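Aminotransferase TlmJ (Streptoalloteichus hindustanus, PDB 5UID) probably catalyses pyridoxal 5'-phosphate-dependent transfer of an amino group in natural product biosynthesis. Local coordinates at residues K38-D43 against V257-L262; G89-I94 against P101-V106; H117-L122 against A145-E150. All coordinates share one frame; numbering follows the deposited sequence.

Contact 2 is the fully buried one of the three, while contacts 1 and 3 are partly buried. Contacts 2 and 3, about 15 Å apart between centres, meet where strand 100-104, outermost within this chain, leads on to helix 115-119: Pro101 and Phe103 serve contact 2, while Val102 and Cys104 on the other face pack on Lys121 of segment 117-122. The centre of contact 1 is about 30 Å from that of contact 2 and 33 Å from that of contact 3; it lies between helices 35-48 and 249-280, near the cofactor, and its chain loop encloses the others. Its chemistry is mixed, with a water bridge beside apolar packing, whereas 89-94/101-106 and 117-122/145-150 are joined by apolar contacts alone.

Contact 1: residues K38-D43 against V257-L262; sequences KVFEAD and VQLRRL
Asp43 OD2, which faces Arg260, is held by two groups, a water and Ser256 OG. The water donates to Asp43 OD2 at 2.6 Å, and Ser256, one residue ahead of 257-262, makes the second hydrogen bond to the same oxygen. The water in turn accepts from Arg260 NH1 at 3.0 Å, lying at the edge of the guanidinium and in its plane, so the two side chains communicate through a solvent molecule. Directly, Asp43 OD2 and Arg260 NH1 are 4.4 Å apart, and the oxygen stands well out of the guanidinium plane; the opposite charges probably attract, yet no N-H is aimed at the carboxylate. With CG set beside its own backbone N (chi1 -72°), the Asp43 carboxylate is brought to this side of its helix.

This is side-by-side helix packing within the aminotransferase fold of the DegT/DnrJ/EryC1 family: helix 35-48 runs nearly parallel to the long helix 249-280, which lines the cofactor pocket. The segments are inclined by 21°, with axes 10.7 Å apart at closest approach. Such a spacing leaves the bridging to side chains, and Leu259 does most of it. With CG anti to the backbone N (chi1 -177°) its isobutyl group extends toward the other helix, and CD2 is the methyl that meets it: Leu259 CD2 lies 3.6 Å from Asp43 C and 3.7 Å from Asp43 CB. The same methyl approaches the Phe40 ring obliquely, with Leu259 CD2 4.4 Å from Phe40 CE1, and Leu259 also packs on His47.

Phe40 continues the interface toward the start of helix 249-280, resting on Ala252 and Ser256. That part of the helix supplies Val250, Ala251 and Ile254 to the pyridoxal 5'-phosphate pocket.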
loop_
_atom_site.group_PDB
_atom_site.type_symbol
_atom_site.label_atom_id
_atom_site.label_comp_id
_atom_site.label_asym_id
_atom_site.label_seq_id
_atom_site.Cartn_x
_atom_site.Cartn_y
_atom_site.Cartn_z
ATOM N N LYS A 38 16.098 4.713 3.465
ATOM C CA LYS A 38 17.033 5.708 2.950
ATOM C C LYS A 38 18.167 5.045 2.177
ATOM O O LYS A 38 18.600 5.558 1.138
ATOM C CB LYS A 38 17.579 6.554 4.100
ATOM C CG LYS A 38 18.397 7.760 3.659
ATOM C CD LYS A 38 18.898 8.560 4.854
ATOM C CE LYS A 38 19.791 9.711 4.413
ATOM N NZ LYS A 38 20.316 10.492 5.570
ATOM N N VAL A 39 18.649 3.898 2.658
ATOM C CA VAL A 39 19.722 3.196 1.962
ATOM C C VAL A 39 19.236 2.665 0.618
ATOM O O VAL A 39 19.924 2.798 -0.403
ATOM C CB VAL A 39 20.287 2.073 2.852
ATOM C CG1 VAL A 39 21.154 1.126 2.035
ATOM C CG2 VAL A 39 21.086 2.669 4.007
ATOM N N PHE A 40 18.043 2.062 0.589
ATOM C CA PHE A 40 17.526 1.514 -0.663
ATOM C C PHE A 40 17.267 2.614 -1.687
ATOM O O PHE A 40 17.547 2.436 -2.878
ATOM C CB PHE A 40 16.252 0.708 -0.406
ATOM C CG PHE A 40 15.679 0.068 -1.642
ATOM C CD1 PHE A 40 16.503 -0.575 -2.553
ATOM C CD2 PHE A 40 14.314 0.097 -1.886
ATOM C CE1 PHE A 40 15.981 -1.166 -3.690
ATOM C CE2 PHE A 40 13.785 -0.497 -3.018
ATOM C CZ PHE A 40 14.620 -1.128 -3.923
ATOM N N GLU A 41 16.731 3.755 -1.246
ATOM C CA GLU A 41 16.573 4.890 -2.150
ATOM C C GLU A 41 17.919 5.320 -2.722
ATOM O O GLU A 41 18.058 5.517 -3.935
ATOM C CB GLU A 41 15.893 6.055 -1.425
ATOM C CG GLU A 41 14.415 5.838 -1.147
ATOM C CD GLU A 41 13.747 7.055 -0.531
ATOM O OE1 GLU A 41 14.430 8.082 -0.345
ATOM O OE2 GLU A 41 12.536 6.986 -0.239
ATOM N N ALA A 42 18.929 5.458 -1.859
ATOM C CA ALA A 42 20.257 5.835 -2.334
ATOM C C ALA A 42 20.830 4.778 -3.270
ATOM O O ALA A 42 21.474 5.109 -4.273
ATOM C CB ALA A 42 21.192 6.071 -1.148
ATOM N N ASP A 43 20.605 3.499 -2.958
ATOM C CA ASP A 43 21.075 2.429 -3.831
ATOM C C ASP A 43 20.381 2.483 -5.187
ATOM O O ASP A 43 21.031 2.397 -6.235
ATOM C CB ASP A 43 20.847 1.071 -3.166
ATOM C CG ASP A 43 21.786 0.825 -2.001
ATOM O OD1 ASP A 43 22.707 1.644 -1.798
ATOM O OD2 ASP A 43 21.600 -0.187 -1.291
ATOM N N VAL A 257 19.030 -6.014 -1.235
ATOM C CA VAL A 257 19.586 -7.319 -1.581
ATOM C C VAL A 257 19.228 -7.681 -3.018
ATOM O O VAL A 257 20.084 -8.120 -3.795
ATOM C CB VAL A 257 19.101 -8.391 -0.587
ATOM C CG1 VAL A 257 19.593 -9.766 -1.011
ATOM C CG2 VAL A 257 19.570 -8.065 0.825
ATOM N N GLN A 258 17.960 -7.494 -3.394
ATOM C CA GLN A 258 17.535 -7.806 -4.756
ATOM C C GLN A 258 18.249 -6.926 -5.775
ATOM O O GLN A 258 18.569 -7.380 -6.881
ATOM C CB GLN A 258 16.019 -7.647 -4.881
ATOM C CG GLN A 258 15.217 -8.709 -4.150
ATOM C CD GLN A 258 14.972 -9.943 -4.996
ATOM O OE1 GLN A 258 14.351 -9.868 -6.058
ATOM N NE2 GLN A 258 15.461 -11.088 -4.531
ATOM N N LEU A 259 18.507 -5.665 -5.422
ATOM C CA LEU A 259 19.196 -4.768 -6.344
ATOM C C LEU A 259 20.614 -5.248 -6.632
ATOM O O LEU A 259 21.074 -5.194 -7.778
ATOM C CB LEU A 259 19.205 -3.346 -5.781
ATOM C CG LEU A 259 19.824 -2.266 -6.669
ATOM C CD1 LEU A 259 19.194 -2.288 -8.054
ATOM C CD2 LEU A 259 19.668 -0.898 -6.027
ATOM N N ARG A 260 21.322 -5.730 -5.605
ATOM C CA ARG A 260 22.667 -6.256 -5.828
ATOM C C ARG A 260 22.646 -7.510 -6.690
ATOM O O ARG A 260 23.609 -7.776 -7.419
ATOM C CB ARG A 260 23.355 -6.547 -4.493
ATOM C CG ARG A 260 23.841 -5.310 -3.761
ATOM C CD ARG A 260 24.635 -5.681 -2.518
ATOM N NE ARG A 260 23.782 -6.178 -1.440
ATOM C CZ ARG A 260 23.272 -5.412 -0.480
ATOM N NH1 ARG A 260 23.527 -4.110 -0.461
ATOM N NH2 ARG A 260 22.508 -5.947 0.463
ATOM N N ARG A 261 21.565 -8.288 -6.620
ATOM C CA ARG A 261 21.411 -9.489 -7.429
ATOM C C ARG A 261 20.803 -9.214 -8.797
ATOM O O ARG A 261 20.810 -10.111 -9.648
ATOM C CB ARG A 261 20.540 -10.515 -6.692
ATOM C CG ARG A 261 21.089 -10.958 -5.341
ATOM C CD ARG A 261 20.170 -11.978 -4.683
ATOM N NE ARG A 261 20.096 -13.220 -5.448
ATOM C CZ ARG A 261 19.235 -14.203 -5.203
ATOM N NH1 ARG A 261 18.360 -14.090 -4.211
ATOM N NH2 ARG A 261 19.243 -15.296 -5.953
ATOM N N LEU A 262 20.288 -8.004 -9.022
ATOM C CA LEU A 262 19.593 -7.698 -10.273
ATOM C C LEU A 262 20.433 -7.969 -11.515
ATOM O O LEU A 262 19.903 -8.578 -12.462
ATOM C CB LEU A 262 19.097 -6.247 -10.242
ATOM C CG LEU A 262 18.380 -5.741 -11.495
ATOM C CD1 LEU A 262 17.154 -6.588 -11.790
ATOM C CD2 LEU A 262 17.998 -4.272 -11.350
HETATM O O HOH W 1 23.011 -1.354 0.564
#

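Contact 2: residues G89-I94 against P101-V106; sequences GAANAI and PVFCDV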
loop_
_atom_site.group_PDB
_atom_site.type_symbol
_atom_site.label_atom_id
_atom_site.label_comp_id
_atom_site.label_asym_id
_atom_site.label_seq_id
_atom_site.Cartn_x
_atom_site.Cartn_y
_atom_site.Cartn_z
ATOM N N GLY A 89 -3.822 -0.057 -13.931
ATOM C CA GLY A 89 -3.674 0.956 -12.902
ATOM C C GLY A 89 -3.275 2.313 -13.445
ATOM O O GLY A 89 -3.579 3.342 -12.835
ATOM N N ALA A 90 -2.590 2.339 -14.590
ATOM C CA ALA A 90 -2.231 3.612 -15.204
ATOM C C ALA A 90 -3.466 4.344 -15.714
ATOM O O ALA A 90 -3.592 5.561 -15.537
ATOM C CB ALA A 90 -1.232 3.390 -16.341
ATOM N N ALA A 91 -4.388 3.620 -16.349
ATOM C CA ALA A 91 -5.614 4.249 -16.825
ATOM C C ALA A 91 -6.527 4.616 -15.663
ATOM O O ALA A 91 -7.197 5.656 -15.697
ATOM C CB ALA A 91 -6.334 3.326 -17.808
ATOM N N ASN A 92 -6.569 3.775 -14.627
ATOM C CA ASN A 92 -7.367 4.094 -13.448
ATOM C C ASN A 92 -6.843 5.344 -12.754
ATOM O O ASN A 92 -7.625 6.155 -12.245
ATOM C CB ASN A 92 -7.381 2.906 -12.482
ATOM C CG ASN A 92 -8.348 1.813 -12.908
ATOM O OD1 ASN A 92 -8.977 1.899 -13.964
ATOM N ND2 ASN A 92 -8.468 0.775 -12.087
ATOM N N ALA A 93 -5.518 5.523 -12.735
ATOM C CA ALA A 93 -4.944 6.720 -12.129
ATOM C C ALA A 93 -5.404 7.984 -12.843
ATOM O O ALA A 93 -5.500 9.048 -12.221
ATOM C CB ALA A 93 -3.418 6.632 -12.133
ATOM N N ILE A 94 -5.699 7.885 -14.139
ATOM C CA ILE A 94 -6.166 9.040 -14.898
ATOM C C ILE A 94 -7.646 9.289 -14.646
ATOM O O ILE A 94 -8.055 10.400 -14.287
ATOM C CB ILE A 94 -5.874 8.836 -16.397
ATOM C CG1 ILE A 94 -4.367 8.691 -16.633
ATOM C CG2 ILE A 94 -6.450 9.986 -17.222
ATOM C CD1 ILE A 94 -4.019 7.925 -17.890
ATOM N N PRO A 101 -8.697 9.174 -20.085
ATOM C CA PRO A 101 -7.572 8.453 -20.700
ATOM C C PRO A 101 -7.784 8.339 -22.203
ATOM O O PRO A 101 -8.798 7.808 -22.659
ATOM C CB PRO A 101 -7.610 7.078 -20.019
ATOM C CG PRO A 101 -8.546 7.227 -18.847
ATOM C CD PRO A 101 -9.513 8.299 -19.230
ATOM N N VAL A 102 -6.821 8.839 -22.971
ATOM C CA VAL A 102 -6.887 8.835 -24.429
ATOM C C VAL A 102 -5.880 7.810 -24.930
ATOM O O VAL A 102 -4.666 8.046 -24.891
ATOM C CB VAL A 102 -6.613 10.225 -25.017
ATOM C CG1 VAL A 102 -6.634 10.169 -26.539
ATOM C CG2 VAL A 102 -7.639 11.224 -24.503
ATOM N N PHE A 103 -6.378 6.673 -25.408
ATOM C CA PHE A 103 -5.509 5.565 -25.774
ATOM C C PHE A 103 -4.944 5.742 -27.178
ATOM O O PHE A 103 -5.652 6.148 -28.106
ATOM C CB PHE A 103 -6.267 4.240 -25.676
ATOM C CG PHE A 103 -6.744 3.921 -24.287
ATOM C CD1 PHE A 103 -5.839 3.621 -23.284
ATOM C CD2 PHE A 103 -8.097 3.919 -23.987
ATOM C CE1 PHE A 103 -6.272 3.330 -22.003
ATOM C CE2 PHE A 103 -8.539 3.626 -22.709
ATOM C CZ PHE A 103 -7.625 3.333 -21.717
ATOM N N CYS A 104 -3.659 5.434 -27.329
ATOM C CA CYS A 104 -2.995 5.457 -28.622
ATOM C C CYS A 104 -2.593 4.044 -29.025
ATOM O O CYS A 104 -2.543 3.125 -28.202
ATOM C CB CYS A 104 -1.765 6.375 -28.603
ATOM S SG CYS A 104 -0.336 5.733 -27.701
ATOM N N ASP A 105 -2.308 3.880 -30.313
ATOM C CA ASP A 105 -1.997 2.577 -30.875
ATOM C C ASP A 105 -0.557 2.181 -30.547
ATOM O O ASP A 105 0.212 2.946 -29.957
ATOM C CB ASP A 105 -2.236 2.587 -32.382
ATOM C CG ASP A 105 -2.750 1.261 -32.896
ATOM O OD1 ASP A 105 -2.639 0.259 -32.156
ATOM O OD2 ASP A 105 -3.266 1.219 -34.032
ATOM N N VAL A 106 -0.187 0.957 -30.935
ATOM C CA VAL A 106 1.150 0.424 -30.705
ATOM C C VAL A 106 1.625 -0.298 -31.958
ATOM O O VAL A 106 0.836 -0.708 -32.812
ATOM C CB VAL A 106 1.209 -0.546 -29.498
ATOM C CG1 VAL A 106 0.794 0.154 -28.210
ATOM C CG2 VAL A 106 0.344 -1.775 -29.757
#
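Ile94 and Ala91 of helix 88-95 pack on Pro101 and Phe103 of strand 100-104 in a buried, apolar helix-on-sheet contact, at the outermost strand of the mixed sheet within this chain. The helix lies against the strand at an angle of 144° between their N-to-C directions, with the two axes 9.0 Å apart at closest approach. Ile94 and Pro101 make the tightest part, their side chains passing alongside each other in opposite directions. The CG2 branch of Ile94 does the touching: placed anti to the backbone N while CG1 takes the position beside it (chi1 -61°), Ile94 CG2 sits 3.7 Å from Pro101 N and 3.8 Å from Pro101 CG. The proline ring also reaches the backbone one turn back, where Pro101 CG lies 3.8 Å from Ala91 O.

These elements are the second half of a beta-alpha-beta crossover, in which strand 79-83 is followed by helix 88-95 and then by strand 100-104 beside the first strand and parallel to it. Ile94 touches Val80 as well as Pro101, and so spans both strands of the unit. Further along the strand Phe103 presents a ring edge to the helix: Ala91 CB lies near the ring plane, 4.1 Å from Phe103 CZ. Phe103 also packs on Leu82 and Leu333.

Past the strand end, Asp105 OD1 accepts the N-H of Val106 at 2.8 Å, met on its anti side and 34° out of the carboxylate plane. OD1 also accepts from Ala348 N, while OD2 accepts from Gly347 N, both in helix 346-354. Asn92, whose side chain starts out away from the strand, bonds through ND2 to the carbonyl of Gly242 of the second subunit.

Contact 3: residues H117-L122 against A145-E150; sequences HVAEKL and AELCRE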
loop_
_atom_site.group_PDB
_atom_site.type_symbol
_atom_site.label_atom_id
_atom_site.label_comp_id
_atom_site.label_asym_id
_atom_site.label_seq_id
_atom_site.Cartn_x
_atom_site.Cartn_y
_atom_site.Cartn_z
ATOM N N HIS A 117 2.430 7.467 -33.005
ATOM C CA HIS A 117 1.199 7.009 -32.364
ATOM C C HIS A 117 0.776 7.948 -31.241
ATOM O O HIS A 117 -0.411 8.267 -31.104
ATOM C CB HIS A 117 1.383 5.587 -31.833
ATOM C CG HIS A 117 1.373 4.538 -32.900
ATOM N ND1 HIS A 117 2.102 3.372 -32.810
ATOM C CD2 HIS A 117 0.715 4.480 -34.083
ATOM C CE1 HIS A 117 1.898 2.642 -33.892
ATOM N NE2 HIS A 117 1.058 3.290 -34.680
ATOM N N VAL A 118 1.732 8.397 -30.427
ATOM C CA VAL A 118 1.412 9.329 -29.351
ATOM C C VAL A 118 0.969 10.670 -29.924
ATOM O O VAL A 118 -0.012 11.264 -29.458
ATOM C CB VAL A 118 2.618 9.488 -28.405
ATOM C CG1 VAL A 118 2.272 10.420 -27.250
ATOM C CG2 VAL A 118 3.069 8.133 -27.887
ATOM N N ALA A 119 1.673 11.159 -30.949
ATOM C CA ALA A 119 1.360 12.467 -31.516
ATOM C C ALA A 119 -0.051 12.517 -32.087
ATOM O O ALA A 119 -0.707 13.564 -32.025
ATOM C CB ALA A 119 2.378 12.829 -32.597
ATOM N N GLU A 120 -0.538 11.403 -32.639
ATOM C CA GLU A 120 -1.868 11.390 -33.236
ATOM C C GLU A 120 -2.972 11.577 -32.202
ATOM O O GLU A 120 -4.096 11.931 -32.572
ATOM C CB GLU A 120 -2.086 10.084 -34.004
ATOM C CG GLU A 120 -3.249 10.127 -34.984
ATOM C CD GLU A 120 -3.571 8.767 -35.569
ATOM O OE1 GLU A 120 -2.906 7.780 -35.186
ATOM O OE2 GLU A 120 -4.490 8.685 -36.412
ATOM N N LYS A 121 -2.679 11.357 -30.924
ATOM C CA LYS A 121 -3.658 11.531 -29.862
ATOM C C LYS A 121 -3.413 12.779 -29.025
ATOM O O LYS A 121 -4.203 13.063 -28.119
ATOM C CB LYS A 121 -3.682 10.295 -28.956
ATOM C CG LYS A 121 -4.025 9.004 -29.683
ATOM C CD LYS A 121 -5.413 9.067 -30.301
ATOM C CE LYS A 121 -5.740 7.791 -31.060
ATOM N NZ LYS A 121 -7.082 7.863 -31.700
ATOM N N LEU A 122 -2.348 13.528 -29.298
ATOM C CA LEU A 122 -2.109 14.773 -28.580
ATOM C C LEU A 122 -3.107 15.836 -29.017
ATOM O O LEU A 122 -3.464 15.931 -30.195
ATOM C CB LEU A 122 -0.682 15.266 -28.822
ATOM C CG LEU A 122 0.465 14.388 -28.320
ATOM C CD1 LEU A 122 1.800 15.039 -28.638
ATOM C CD2 LEU A 122 0.330 14.126 -26.828
ATOM N N ALA A 145 9.920 11.024 -25.760
ATOM C CA ALA A 145 10.315 12.051 -24.802
ATOM C C ALA A 145 10.584 13.379 -25.497
ATOM O O ALA A 145 10.220 14.444 -24.982
ATOM C CB ALA A 145 11.546 11.595 -24.018
ATOM N N GLU A 146 11.218 13.337 -26.672
ATOM C CA GLU A 146 11.479 14.566 -27.414
ATOM C C GLU A 146 10.182 15.220 -27.873
ATOM O O GLU A 146 10.053 16.449 -27.831
ATOM C CB GLU A 146 12.391 14.276 -28.606
ATOM C CG GLU A 146 12.715 15.497 -29.445
ATOM C CD GLU A 146 13.378 16.601 -28.641
ATOM O OE1 GLU A 146 14.142 16.287 -27.703
ATOM O OE2 GLU A 146 13.126 17.782 -28.945
ATOM N N LEU A 147 9.209 14.416 -28.310
ATOM C CA LEU A 147 7.915 14.957 -28.717
ATOM C C LEU A 147 7.221 15.658 -27.554
ATOM O O LEU A 147 6.726 16.782 -27.697
ATOM C CB LEU A 147 7.035 13.838 -29.275
ATOM C CG LEU A 147 5.544 14.148 -29.423
ATOM C CD1 LEU A 147 5.307 15.195 -30.502
ATOM C CD2 LEU A 147 4.762 12.878 -29.715
ATOM N N CYS A 148 7.168 15.001 -26.391
ATOM C CA CYS A 148 6.553 15.623 -25.223
ATOM C C CYS A 148 7.315 16.866 -24.789
ATOM O O CYS A 148 6.707 17.836 -24.319
ATOM C CB CYS A 148 6.473 14.619 -24.072
ATOM S SG CYS A 148 5.495 13.139 -24.438
ATOM N N ARG A 149 8.641 16.856 -24.938
ATOM C CA ARG A 149 9.438 18.035 -24.622
ATOM C C ARG A 149 9.101 19.193 -25.552
ATOM O O ARG A 149 8.997 20.343 -25.110
ATOM C CB ARG A 149 10.926 17.689 -24.702
ATOM C CG ARG A 149 11.857 18.875 -24.555
ATOM C CD ARG A 149 13.306 18.464 -24.756
ATOM N NE ARG A 149 14.184 19.626 -24.867
ATOM C CZ ARG A 149 14.407 20.287 -25.998
ATOM N NH1 ARG A 149 13.813 19.901 -27.120
ATOM N NH2 ARG A 149 15.221 21.334 -26.010
ATOM N N GLU A 150 8.922 18.909 -26.845
ATOM C CA GLU A 150 8.571 19.962 -27.790
ATOM C C GLU A 150 7.148 20.463 -27.565
ATOM O O GLU A 150 6.871 21.656 -27.736
ATOM C CB GLU A 150 8.736 19.455 -29.221
ATOM C CG GLU A 150 10.168 19.109 -29.596
ATOM C CD GLU A 150 10.268 18.408 -30.936
ATOM O OE1 GLU A 150 9.218 18.191 -31.576
ATOM O OE2 GLU A 150 11.398 18.071 -31.347
#
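Leu122 and Leu147 point at each other tip to tip, and the rest of the contact is arranged about this pair. Leu122 CD1 meets Leu147 CD2 at 3.8 Å and lies 3.9 Å from Leu147 CG, so this methyl abuts the forked end of Leu147, both methyls and CG together. Leu147 reaches across from helix 141-151 with CG anti to its backbone N (chi1 165°). Its CD2 branch is the one that enters between the opposing residues: Leu147 CD2 is 3.7 Å from Ala119 CB and equally 3.7 Å from Ala119 N, with Val118 CB more loosely placed at 4.2 Å. The methyl therefore touches backbone as well as side chains, which the short side chain of Ala119 allows.

The turn after helix 115-119 adds Leu122 to Val118 and Ala119 round this methyl. It is a type I beta turn from Ala119 to Leu122, closed by the bond from Leu122 N to Ala119 O at 3.2 Å, and it brings Leu122 round to the same side as the other two. Both segments lie on one face of the central sheet: Val118, Leu122 and Cys148 all pack on Val129 of strand 126-132, with Val118 and Leu122 also touching Val81 and Cys148 also touching Leu155 in the neighbouring strands. The contact thus joins two connections that follow different strands, side by side over the sheet.

Charged groups of helix 141-151, such as the Arg149 and Glu146 salt bridge, take no part in the join. With no hydrogen bond or salt bridge crossing between the segments, this join probably rests on the fit of aliphatic surfaces, and none of it on directional bonds between the two segments.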